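Uncharacterized protein (PDB 2B4W) is of unknown function but probably adopts a beta-propeller-like fold related to the beta-fructosidase clan of glycoside-acting proteins. Local coordinates at residues Ser109-Phe114 with Phe125-Gly130; Met93-Thr98 with Tyr113-Thr118; Glu80-Tyr85 with Cys131-Arg136. One frame throughout, in Å; residues are numbered along the deposited sequence.

Interaction 1: Ser109-Phe114 with Phe125-Gly130; sequences SYYGYF and FTRGPG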
loop_
_atom_site.group_PDB
_atom_site.type_symbol
_atom_site.label_atom_id
_atom_site.label_comp_id
_atom_site.label_asym_id
_atom_site.label_seq_id
_atom_site.Cartn_x
_atom_site.Cartn_y
_atom_site.Cartn_z
ATOM N N SER A 109 -4.942 6.609 -20.694
ATOM C CA SER A 109 -3.702 6.410 -19.970
ATOM C C SER A 109 -3.831 6.508 -18.453
ATOM O O SER A 109 -4.830 6.995 -17.921
ATOM C CB SER A 109 -2.740 7.531 -20.414
ATOM O OG SER A 109 -3.392 8.769 -20.080
ATOM N N TYR A 110 -2.796 6.062 -17.746
ATOM C CA TYR A 110 -2.722 6.273 -16.308
ATOM C C TYR A 110 -1.261 6.418 -15.878
ATOM O O TYR A 110 -0.366 5.959 -16.580
ATOM C CB TYR A 110 -3.386 5.152 -15.504
ATOM C CG TYR A 110 -2.973 3.784 -15.993
ATOM C CD1 TYR A 110 -1.842 3.166 -15.489
ATOM C CD2 TYR A 110 -3.722 3.121 -16.963
ATOM C CE1 TYR A 110 -1.478 1.912 -15.946
ATOM C CE2 TYR A 110 -3.353 1.883 -17.420
ATOM C CZ TYR A 110 -2.222 1.271 -16.912
ATOM O OH TYR A 110 -1.840 0.023 -17.355
ATOM N N TYR A 111 -1.113 7.110 -14.745
ATOM C CA TYR A 111 0.125 7.553 -14.157
ATOM C C TYR A 111 0.090 7.465 -12.623
ATOM O O TYR A 111 -0.988 7.611 -12.054
ATOM C CB TYR A 111 0.443 9.019 -14.473
ATOM C CG TYR A 111 0.452 9.369 -15.938
ATOM C CD1 TYR A 111 -0.736 9.572 -16.629
ATOM C CD2 TYR A 111 1.653 9.504 -16.624
ATOM C CE1 TYR A 111 -0.727 9.889 -17.970
ATOM C CE2 TYR A 111 1.669 9.827 -17.969
ATOM C CZ TYR A 111 0.479 10.017 -18.634
ATOM O OH TYR A 111 0.482 10.342 -19.977
ATOM N N GLY A 112 1.266 7.249 -12.054
ATOM C CA GLY A 112 1.498 7.462 -10.627
ATOM C C GLY A 112 1.841 8.946 -10.434
ATOM O O GLY A 112 2.885 9.355 -10.946
ATOM N N TYR A 113 1.000 9.700 -9.752
ATOM C CA TYR A 113 1.143 11.095 -9.391
ATOM C C TYR A 113 1.653 11.262 -7.952
ATOM O O TYR A 113 1.145 10.568 -7.064
ATOM C CB TYR A 113 -0.180 11.852 -9.475
ATOM C CG TYR A 113 -0.566 12.506 -10.767
ATOM C CD1 TYR A 113 -0.079 12.094 -12.000
ATOM C CD2 TYR A 113 -1.462 13.575 -10.725
ATOM C CE1 TYR A 113 -0.475 12.736 -13.160
ATOM C CE2 TYR A 113 -1.861 14.217 -11.880
ATOM C CZ TYR A 113 -1.359 13.789 -13.092
ATOM O OH TYR A 113 -1.773 14.445 -14.230
ATOM N N PHE A 114 2.603 12.170 -7.761
ATOM C CA PHE A 114 3.275 12.397 -6.486
ATOM C C PHE A 114 3.145 13.863 -6.071
ATOM O O PHE A 114 3.316 14.759 -6.894
ATOM C CB PHE A 114 4.763 12.031 -6.521
ATOM C CG PHE A 114 5.041 10.537 -6.536
ATOM C CD1 PHE A 114 5.017 9.826 -7.724
ATOM C CD2 PHE A 114 5.324 9.888 -5.344
ATOM C CE1 PHE A 114 5.272 8.470 -7.719
ATOM C CE2 PHE A 114 5.592 8.533 -5.341
ATOM C CZ PHE A 114 5.549 7.832 -6.522
ATOM N N PHE A 125 4.244 17.298 -7.427
ATOM C CA PHE A 125 5.575 17.698 -7.896
ATOM C C PHE A 125 6.080 16.775 -8.999
ATOM O O PHE A 125 6.985 17.169 -9.747
ATOM C CB PHE A 125 6.597 17.831 -6.757
ATOM C CG PHE A 125 7.079 16.533 -6.134
ATOM C CD1 PHE A 125 6.261 15.851 -5.249
ATOM C CD2 PHE A 125 8.315 15.976 -6.402
ATOM C CE1 PHE A 125 6.672 14.663 -4.674
ATOM C CE2 PHE A 125 8.750 14.794 -5.831
ATOM C CZ PHE A 125 7.906 14.125 -4.962
ATOM N N THR A 126 5.592 15.561 -9.212
ATOM C CA THR A 126 6.181 14.694 -10.229
ATOM C C THR A 126 5.295 13.464 -10.420
ATOM O O THR A 126 4.290 13.351 -9.715
ATOM C CB THR A 126 7.604 14.257 -9.875
ATOM O OG1 THR A 126 8.331 13.938 -11.071
ATOM C CG2 THR A 126 7.571 12.971 -9.054
ATOM N N ARG A 127 5.670 12.603 -11.363
ATOM C CA ARG A 127 4.888 11.444 -11.734
ATOM C C ARG A 127 5.723 10.378 -12.427
ATOM O O ARG A 127 6.840 10.608 -12.868
ATOM C CB ARG A 127 3.739 11.847 -12.675
ATOM C CG ARG A 127 4.285 12.481 -13.963
ATOM C CD ARG A 127 3.645 11.774 -15.142
ATOM N NE ARG A 127 3.800 12.459 -16.407
ATOM C CZ ARG A 127 4.523 12.111 -17.456
ATOM N NH1 ARG A 127 5.264 11.009 -17.510
ATOM N NH2 ARG A 127 4.508 12.915 -18.521
ATOM N N GLY A 128 5.145 9.180 -12.524
ATOM C CA GLY A 128 5.811 8.076 -13.193
ATOM C C GLY A 128 5.522 8.067 -14.687
ATOM O O GLY A 128 4.881 8.975 -15.207
ATOM N N PRO A 129 6.023 7.035 -15.353
ATOM C CA PRO A 129 5.805 6.833 -16.780
ATOM C C PRO A 129 4.370 6.484 -17.138
ATOM O O PRO A 129 3.596 5.940 -16.366
ATOM C CB PRO A 129 6.685 5.626 -17.117
ATOM C CG PRO A 129 6.935 4.945 -15.818
ATOM C CD PRO A 129 6.882 6.005 -14.751
ATOM N N GLY A 130 3.984 6.806 -18.374
ATOM C CA GLY A 130 2.631 6.501 -18.810
ATOM C C GLY A 130 2.334 5.025 -18.687
ATOM O O GLY A 130 3.237 4.203 -18.831
#

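Interaction 2: Met93-Thr98 with Tyr113-Thr118; sequences MIFGGT and YFYRGT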
loop_
_atom_site.group_PDB
_atom_site.type_symbol
_atom_site.label_atom_id
_atom_site.label_comp_id
_atom_site.label_asym_id
_atom_site.label_seq_id
_atom_site.Cartn_x
_atom_site.Cartn_y
_atom_site.Cartn_z
HETATM N N MSE A 93 5.429 14.322 4.236
HETATM C CA MSE A 93 4.609 13.374 3.507
HETATM C C MSE A 93 4.894 13.523 1.999
HETATM O O MSE A 93 4.904 14.636 1.478
HETATM C CB MSE A 93 3.121 13.566 3.807
HETATM C CG MSE A 93 2.223 12.543 3.110
HETATM SE SE MSE A 93 0.330 12.778 3.379
HETATM C CE MSE A 93 0.367 11.612 4.923
ATOM N N ILE A 94 5.110 12.401 1.358
ATOM C CA ILE A 94 5.109 12.079 -0.047
ATOM C C ILE A 94 3.859 11.208 -0.257
ATOM O O ILE A 94 3.838 10.046 0.141
ATOM C CB ILE A 94 6.367 11.388 -0.515
ATOM C CG1 ILE A 94 7.658 12.189 -0.323
ATOM C CG2 ILE A 94 6.259 10.987 -1.992
ATOM C CD1 ILE A 94 7.489 13.668 -0.577
ATOM N N PHE A 95 2.856 11.842 -0.834
ATOM C CA PHE A 95 1.547 11.258 -1.099
ATOM C C PHE A 95 1.395 11.006 -2.601
ATOM O O PHE A 95 1.801 11.840 -3.406
ATOM C CB PHE A 95 0.443 12.155 -0.606
ATOM C CG PHE A 95 -0.962 11.874 -1.124
ATOM C CD1 PHE A 95 -1.778 10.941 -0.504
ATOM C CD2 PHE A 95 -1.487 12.550 -2.213
ATOM C CE1 PHE A 95 -3.076 10.710 -0.951
ATOM C CE2 PHE A 95 -2.775 12.335 -2.666
ATOM C CZ PHE A 95 -3.588 11.420 -2.020
ATOM N N GLY A 96 0.816 9.863 -2.929
ATOM C CA GLY A 96 0.613 9.512 -4.317
ATOM C C GLY A 96 -0.664 8.749 -4.540
ATOM O O GLY A 96 -1.386 8.220 -3.692
ATOM N N GLY A 97 -0.982 8.664 -5.818
ATOM C CA GLY A 97 -2.184 7.977 -6.240
ATOM C C GLY A 97 -2.107 7.793 -7.756
ATOM O O GLY A 97 -1.223 8.415 -8.351
ATOM N N THR A 98 -3.014 6.961 -8.243
ATOM C CA THR A 98 -3.137 6.720 -9.675
ATOM C C THR A 98 -4.052 7.758 -10.315
ATOM O O THR A 98 -5.205 7.865 -9.878
ATOM C CB THR A 98 -3.729 5.347 -10.039
ATOM O OG1 THR A 98 -2.927 4.316 -9.466
ATOM C CG2 THR A 98 -3.707 5.187 -11.566
ATOM N N TYR A 113 1.000 9.700 -9.752
ATOM C CA TYR A 113 1.143 11.095 -9.391
ATOM C C TYR A 113 1.653 11.262 -7.952
ATOM O O TYR A 113 1.145 10.568 -7.064
ATOM C CB TYR A 113 -0.180 11.852 -9.475
ATOM C CG TYR A 113 -0.566 12.506 -10.767
ATOM C CD1 TYR A 113 -0.079 12.094 -12.000
ATOM C CD2 TYR A 113 -1.462 13.575 -10.725
ATOM C CE1 TYR A 113 -0.475 12.736 -13.160
ATOM C CE2 TYR A 113 -1.861 14.217 -11.880
ATOM C CZ TYR A 113 -1.359 13.789 -13.092
ATOM O OH TYR A 113 -1.773 14.445 -14.230
ATOM N N PHE A 114 2.603 12.170 -7.761
ATOM C CA PHE A 114 3.275 12.397 -6.486
ATOM C C PHE A 114 3.145 13.863 -6.071
ATOM O O PHE A 114 3.316 14.759 -6.894
ATOM C CB PHE A 114 4.763 12.031 -6.521
ATOM C CG PHE A 114 5.041 10.537 -6.536
ATOM C CD1 PHE A 114 5.017 9.826 -7.724
ATOM C CD2 PHE A 114 5.324 9.888 -5.344
ATOM C CE1 PHE A 114 5.272 8.470 -7.719
ATOM C CE2 PHE A 114 5.592 8.533 -5.341
ATOM C CZ PHE A 114 5.549 7.832 -6.522
ATOM N N TYR A 115 2.852 14.049 -4.806
ATOM C CA TYR A 115 2.583 15.277 -4.096
ATOM C C TYR A 115 3.442 15.289 -2.831
ATOM O O TYR A 115 3.714 14.225 -2.265
ATOM C CB TYR A 115 1.131 15.445 -3.652
ATOM C CG TYR A 115 0.106 15.259 -4.736
ATOM C CD1 TYR A 115 -0.099 13.998 -5.273
ATOM C CD2 TYR A 115 -0.642 16.326 -5.217
ATOM C CE1 TYR A 115 -1.027 13.795 -6.268
ATOM C CE2 TYR A 115 -1.580 16.137 -6.224
ATOM C CZ TYR A 115 -1.760 14.865 -6.735
ATOM O OH TYR A 115 -2.679 14.613 -7.729
ATOM N N ARG A 116 3.824 16.483 -2.420
ATOM C CA ARG A 116 4.618 16.585 -1.189
ATOM C C ARG A 116 4.026 17.664 -0.296
ATOM O O ARG A 116 3.315 18.572 -0.743
ATOM C CB ARG A 116 6.085 16.872 -1.488
ATOM C CG ARG A 116 6.324 18.179 -2.230
ATOM C CD ARG A 116 7.740 18.205 -2.812
ATOM N NE ARG A 116 8.708 18.488 -1.753
ATOM C CZ ARG A 116 10.008 18.227 -1.786
ATOM N NH1 ARG A 116 10.568 17.661 -2.848
ATOM N NH2 ARG A 116 10.758 18.543 -0.732
ATOM N N GLY A 117 4.307 17.544 0.996
ATOM C CA GLY A 117 3.841 18.553 1.919
ATOM C C GLY A 117 3.470 18.006 3.283
ATOM O O GLY A 117 4.141 17.151 3.857
ATOM N N THR A 118 2.382 18.562 3.793
ATOM C CA THR A 118 1.716 18.080 4.995
ATOM C C THR A 118 0.423 17.413 4.547
ATOM O O THR A 118 -0.016 17.699 3.431
ATOM C CB THR A 118 1.507 19.242 5.980
ATOM O OG1 THR A 118 1.182 18.751 7.283
ATOM C CG2 THR A 118 0.320 20.065 5.529
#

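Interaction 3: Glu80-Tyr85 with Cys131-Arg136; sequences ELEDPY and CMKDIR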
loop_
_atom_site.group_PDB
_atom_site.type_symbol
_atom_site.label_atom_id
_atom_site.label_comp_id
_atom_site.label_asym_id
_atom_site.label_seq_id
_atom_site.Cartn_x
_atom_site.Cartn_y
_atom_site.Cartn_z
ATOM N N GLU A 80 -8.345 13.530 -7.300
ATOM C CA GLU A 80 -8.839 12.750 -8.422
ATOM C C GLU A 80 -7.870 11.617 -8.733
ATOM O O GLU A 80 -7.147 11.681 -9.723
ATOM C CB GLU A 80 -9.006 13.560 -9.716
ATOM C CG GLU A 80 -9.823 14.810 -9.496
ATOM C CD GLU A 80 -11.252 14.511 -9.098
ATOM O OE1 GLU A 80 -11.864 13.633 -9.736
ATOM O OE2 GLU A 80 -11.747 15.148 -8.141
ATOM N N LEU A 81 -7.869 10.623 -7.856
ATOM C CA LEU A 81 -6.994 9.483 -7.988
ATOM C C LEU A 81 -7.662 8.224 -7.446
ATOM O O LEU A 81 -8.662 8.340 -6.751
ATOM C CB LEU A 81 -5.674 9.721 -7.221
ATOM C CG LEU A 81 -4.909 11.014 -7.435
ATOM C CD1 LEU A 81 -4.051 11.378 -6.229
ATOM C CD2 LEU A 81 -4.043 10.933 -8.691
ATOM N N GLU A 82 -7.056 7.086 -7.755
ATOM C CA GLU A 82 -7.266 5.768 -7.216
ATOM C C GLU A 82 -6.100 5.327 -6.319
ATOM O O GLU A 82 -5.000 5.862 -6.434
ATOM C CB GLU A 82 -7.409 4.709 -8.329
ATOM C CG GLU A 82 -8.311 5.145 -9.474
ATOM C CD GLU A 82 -8.480 4.080 -10.537
ATOM O OE1 GLU A 82 -7.573 3.234 -10.713
ATOM O OE2 GLU A 82 -9.542 4.106 -11.192
ATOM N N ASP A 83 -6.339 4.334 -5.473
ATOM C CA ASP A 83 -5.321 3.643 -4.689
ATOM C C ASP A 83 -4.281 4.569 -4.066
ATOM O O ASP A 83 -3.125 4.560 -4.508
ATOM C CB ASP A 83 -4.568 2.647 -5.559
ATOM C CG ASP A 83 -5.513 1.663 -6.224
ATOM O OD1 ASP A 83 -6.669 1.612 -5.763
ATOM O OD2 ASP A 83 -5.081 0.986 -7.176
ATOM N N PRO A 84 -4.685 5.346 -3.074
ATOM C CA PRO A 84 -3.733 6.293 -2.471
ATOM C C PRO A 84 -2.656 5.573 -1.649
ATOM O O PRO A 84 -2.814 4.426 -1.241
ATOM C CB PRO A 84 -4.615 7.155 -1.593
ATOM C CG PRO A 84 -5.827 6.341 -1.322
ATOM C CD PRO A 84 -6.015 5.370 -2.439
ATOM N N TYR A 85 -1.524 6.226 -1.428
ATOM C CA TYR A 85 -0.356 5.651 -0.767
ATOM C C TYR A 85 0.573 6.745 -0.243
ATOM O O TYR A 85 0.688 7.822 -0.814
ATOM C CB TYR A 85 0.463 4.711 -1.634
ATOM C CG TYR A 85 1.007 5.201 -2.941
ATOM C CD1 TYR A 85 0.167 5.175 -4.056
ATOM C CD2 TYR A 85 2.304 5.676 -3.095
ATOM C CE1 TYR A 85 0.636 5.617 -5.282
ATOM C CE2 TYR A 85 2.765 6.118 -4.320
ATOM C CZ TYR A 85 1.920 6.083 -5.411
ATOM O OH TYR A 85 2.324 6.511 -6.654
ATOM N N CYS A 131 1.074 4.725 -18.402
ATOM C CA CYS A 131 0.603 3.372 -18.190
ATOM C C CYS A 131 1.478 2.562 -17.231
ATOM O O CYS A 131 1.847 1.412 -17.476
ATOM C CB CYS A 131 0.475 2.657 -19.544
ATOM S SG CYS A 131 -0.811 3.369 -20.596
HETATM N N MSE A 132 1.788 3.151 -16.077
HETATM C CA MSE A 132 2.455 2.453 -14.992
HETATM C C MSE A 132 1.811 2.869 -13.664
HETATM O O MSE A 132 1.510 4.042 -13.419
HETATM C CB MSE A 132 3.963 2.723 -14.936
HETATM C CG MSE A 132 4.654 1.940 -13.850
HETATM SE SE MSE A 132 6.489 2.123 -13.477
HETATM C CE MSE A 132 7.035 1.235 -15.099
ATOM N N LYS A 133 1.595 1.902 -12.770
ATOM C CA LYS A 133 1.139 2.299 -11.429
ATOM C C LYS A 133 1.904 1.488 -10.397
ATOM O O LYS A 133 2.938 0.869 -10.680
ATOM C CB LYS A 133 -0.364 2.186 -11.296
ATOM C CG LYS A 133 -1.057 0.854 -11.491
ATOM C CD LYS A 133 -2.558 1.132 -11.600
ATOM C CE LYS A 133 -3.374 -0.108 -11.908
ATOM N NZ LYS A 133 -4.821 0.094 -11.593
ATOM N N ASP A 134 1.455 1.473 -9.153
ATOM C CA ASP A 134 2.139 0.650 -8.158
ATOM C C ASP A 134 3.603 0.997 -7.961
ATOM O O ASP A 134 4.406 0.122 -7.628
ATOM C CB ASP A 134 1.954 -0.829 -8.554
ATOM C CG ASP A 134 0.487 -1.193 -8.610
ATOM O OD1 ASP A 134 -0.322 -0.494 -7.975
ATOM O OD2 ASP A 134 0.081 -2.168 -9.272
ATOM N N ILE A 135 3.975 2.254 -8.108
ATOM C CA ILE A 135 5.259 2.870 -7.811
ATOM C C ILE A 135 5.280 3.391 -6.367
ATOM O O ILE A 135 4.329 4.082 -5.979
ATOM C CB ILE A 135 5.603 4.055 -8.737
ATOM C CG1 ILE A 135 5.579 3.728 -10.232
ATOM C CG2 ILE A 135 6.955 4.657 -8.305
ATOM C CD1 ILE A 135 5.062 4.807 -11.166
ATOM N N ARG A 136 6.323 3.037 -5.624
ATOM C CA ARG A 136 6.480 3.291 -4.205
ATOM C C ARG A 136 7.894 3.714 -3.821
ATOM O O ARG A 136 8.904 3.366 -4.431
ATOM C CB ARG A 136 6.176 2.060 -3.341
ATOM C CG ARG A 136 4.773 1.512 -3.399
ATOM C CD ARG A 136 3.751 2.615 -3.190
ATOM N NE ARG A 136 2.368 2.152 -3.198
ATOM C CZ ARG A 136 1.529 2.178 -4.221
ATOM N NH1 ARG A 136 1.861 2.645 -5.419
ATOM N NH2 ARG A 136 0.296 1.725 -4.071
HETATM O O HOH W 1 -4.890 2.195 -9.648
HETATM O O HOH W 2 -6.527 2.040 -13.802
HETATM O O HOH W 3 -1.182 3.113 -6.171
HETATM O O HOH W 4 -2.526 0.972 -7.546
HETATM O O HOH W 5 -4.510 -1.224 -8.878
#

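Interaction 1: Ser109-Phe114 with Phe125-Gly130
R127 leans over the start of strand 110-116, and its side chain meets three of that strand's residues in turn. CB lies 3.2 Å from the carbonyl oxygen (O) of G112 and 3.9 Å from CD1 of the Y113 ring. With CG set between the backbone N and the carbonyl carbon (chi1 60°), the bend at chi2 brings CD to 3.4 Å from CD2 of Y111. From there the arginine and the tyrosine run side by side, pointing the same way: NE borders CD2 and CE2 of Y111, and CZ comes nearest to CE2, which sits over one face of the guanidinium, offset toward its rim. Ring and guanidinium planes are 53° apart, so this is no flat stack. At the tip, NH1 donates to O of G128 over 3.1 Å, a nearly straight bond (166°) lying close to the guanidinium plane. That same carbonyl oxygen sits at the edge of the Y111 ring, in its plane, while CA of G130 approaches CE2.

Strands 110-116 and 121-127 form an antiparallel hairpin, the last two strands of a four-stranded sheet, and their pairing includes a classic beta bulge: F125 and T126 both face F114. N of F125 bonds to O of F114 at 2.8 Å, and N of T126 reaches the same oxygen in a weak bond of 3.3 Å. In return, N of F114 bonds to O of T126, and past R127 the N of G128 bonds to O of G112. The F125 ring brings CE1 to 3.7 Å from CB of F114, with CG2 of T126 above one of its faces; R116 makes a cation-pi contact with the same ring. OG1 of T126 bonds to O of L170, and R127 also touches A172 of helix 172-176.

Interaction 2: Met93-Thr98 with Tyr113-Thr118
M93, F95 and G97 face G117, Y115 and Y113 as antiparallel hydrogen-bonded pairs, each linked by two backbone N-H...O bonds, and I94 with R116 and G96 with F114 form the non-hydrogen-bonded pairs between them. The two strand directions differ by 155°. At the middle pair, N of F95 bonds to O of Y115 at 2.9 Å and N of Y115 to O of F95 at 2.8 Å. G96 brings its CA to 3.0 Å from O of Y113, a CA-H...O contact. The strands are the central pair of a four-stranded antiparallel sheet, consistent with one blade of a beta-propeller; beyond R116 the chain turns a corner at G117.

On one face of the sheet I94 touches with both its branches. CG2 reaches the edge of the F114 ring, in its plane, at 3.6 Å from CD2, and CD1 packs 3.6 Å from CB of R116. The arginine lies alongside I94, while the R116 guanidinium turns to E92 in a salt bridge.

On the other face F95 and Y115 lie side by side. CG of F95 is anti to the backbone N (chi1 164°), and CD2 of its ring comes 3.7 Å from CD1 of Y115. The planes meet obliquely at 58°, with centroids 5.6 Å apart. O of F95 lies at the edge of the Y115 ring, in its plane, 3.4 Å from CD1 of Y115. Y46 and W79 pack against the F95 ring, and L122 touches both aromatic side chains.

Interaction 3: Glu80-Tyr85 with Cys131-Arg136
The Y85 ring carries the guanidinium of R136 flat on one face, the planes only 3° apart and the centres 3.5 Å apart, a stacked cation-pi pair with NH1 over the ring centre. At the ring edge, in its plane, lies O of D83, and O of I135 comes obliquely to 3.1 Å from CE2. The guanidinium's rotation is fixed from several sides: NH1 donates to O of I135 at 2.9 Å from above the carbonyl plane, NE bonds to O of N193, and water 3 joins NH2 to O of D83.

Y85 and R136 belong to the first strands of two consecutive four-stranded sheets, so the stack joins neighbouring blades of what is probably a propeller. Farther out the contact runs through water. NZ of K133 stays 4.3 Å from OE1 of E82, too far for a salt bridge; water 1 accepts from NZ at 2.9 Å, and water 5 bridges NZ and OD2 of D83. Water 1 also lies within bonding distance of OE1 and OD2, and water 4 of OD2 and OD1 of D134, but acceptors around both outnumber the water protons. The other oxygen of D83, OD1, is taken by R48 and N32.

Overall arrangement
From the N terminus, 80-85 comes first and leads into strand 84-89, whose neighbour 92-100 supplies the first half of interaction 2. That contact closes the connection between 98 and 113. Strand 110-116 then serves both hairpins: Y113 and F114 belong to interactions 1 and 2, so these two overlap along the chain, and interaction 1 closes the shorter loop to 125. After G130 the chain runs directly on into 131-136, where interaction 3 closes over 45 residues and encloses the other two. Interactions 1 and 2 pair three adjacent strands of one four-stranded sheet, with 84-89 on the far side of 92-100; interaction 3 ties 84-89 to the start of the next sheet. Shared F114 brings its CZ to 3.5 Å from OH of Y85 in interaction 3.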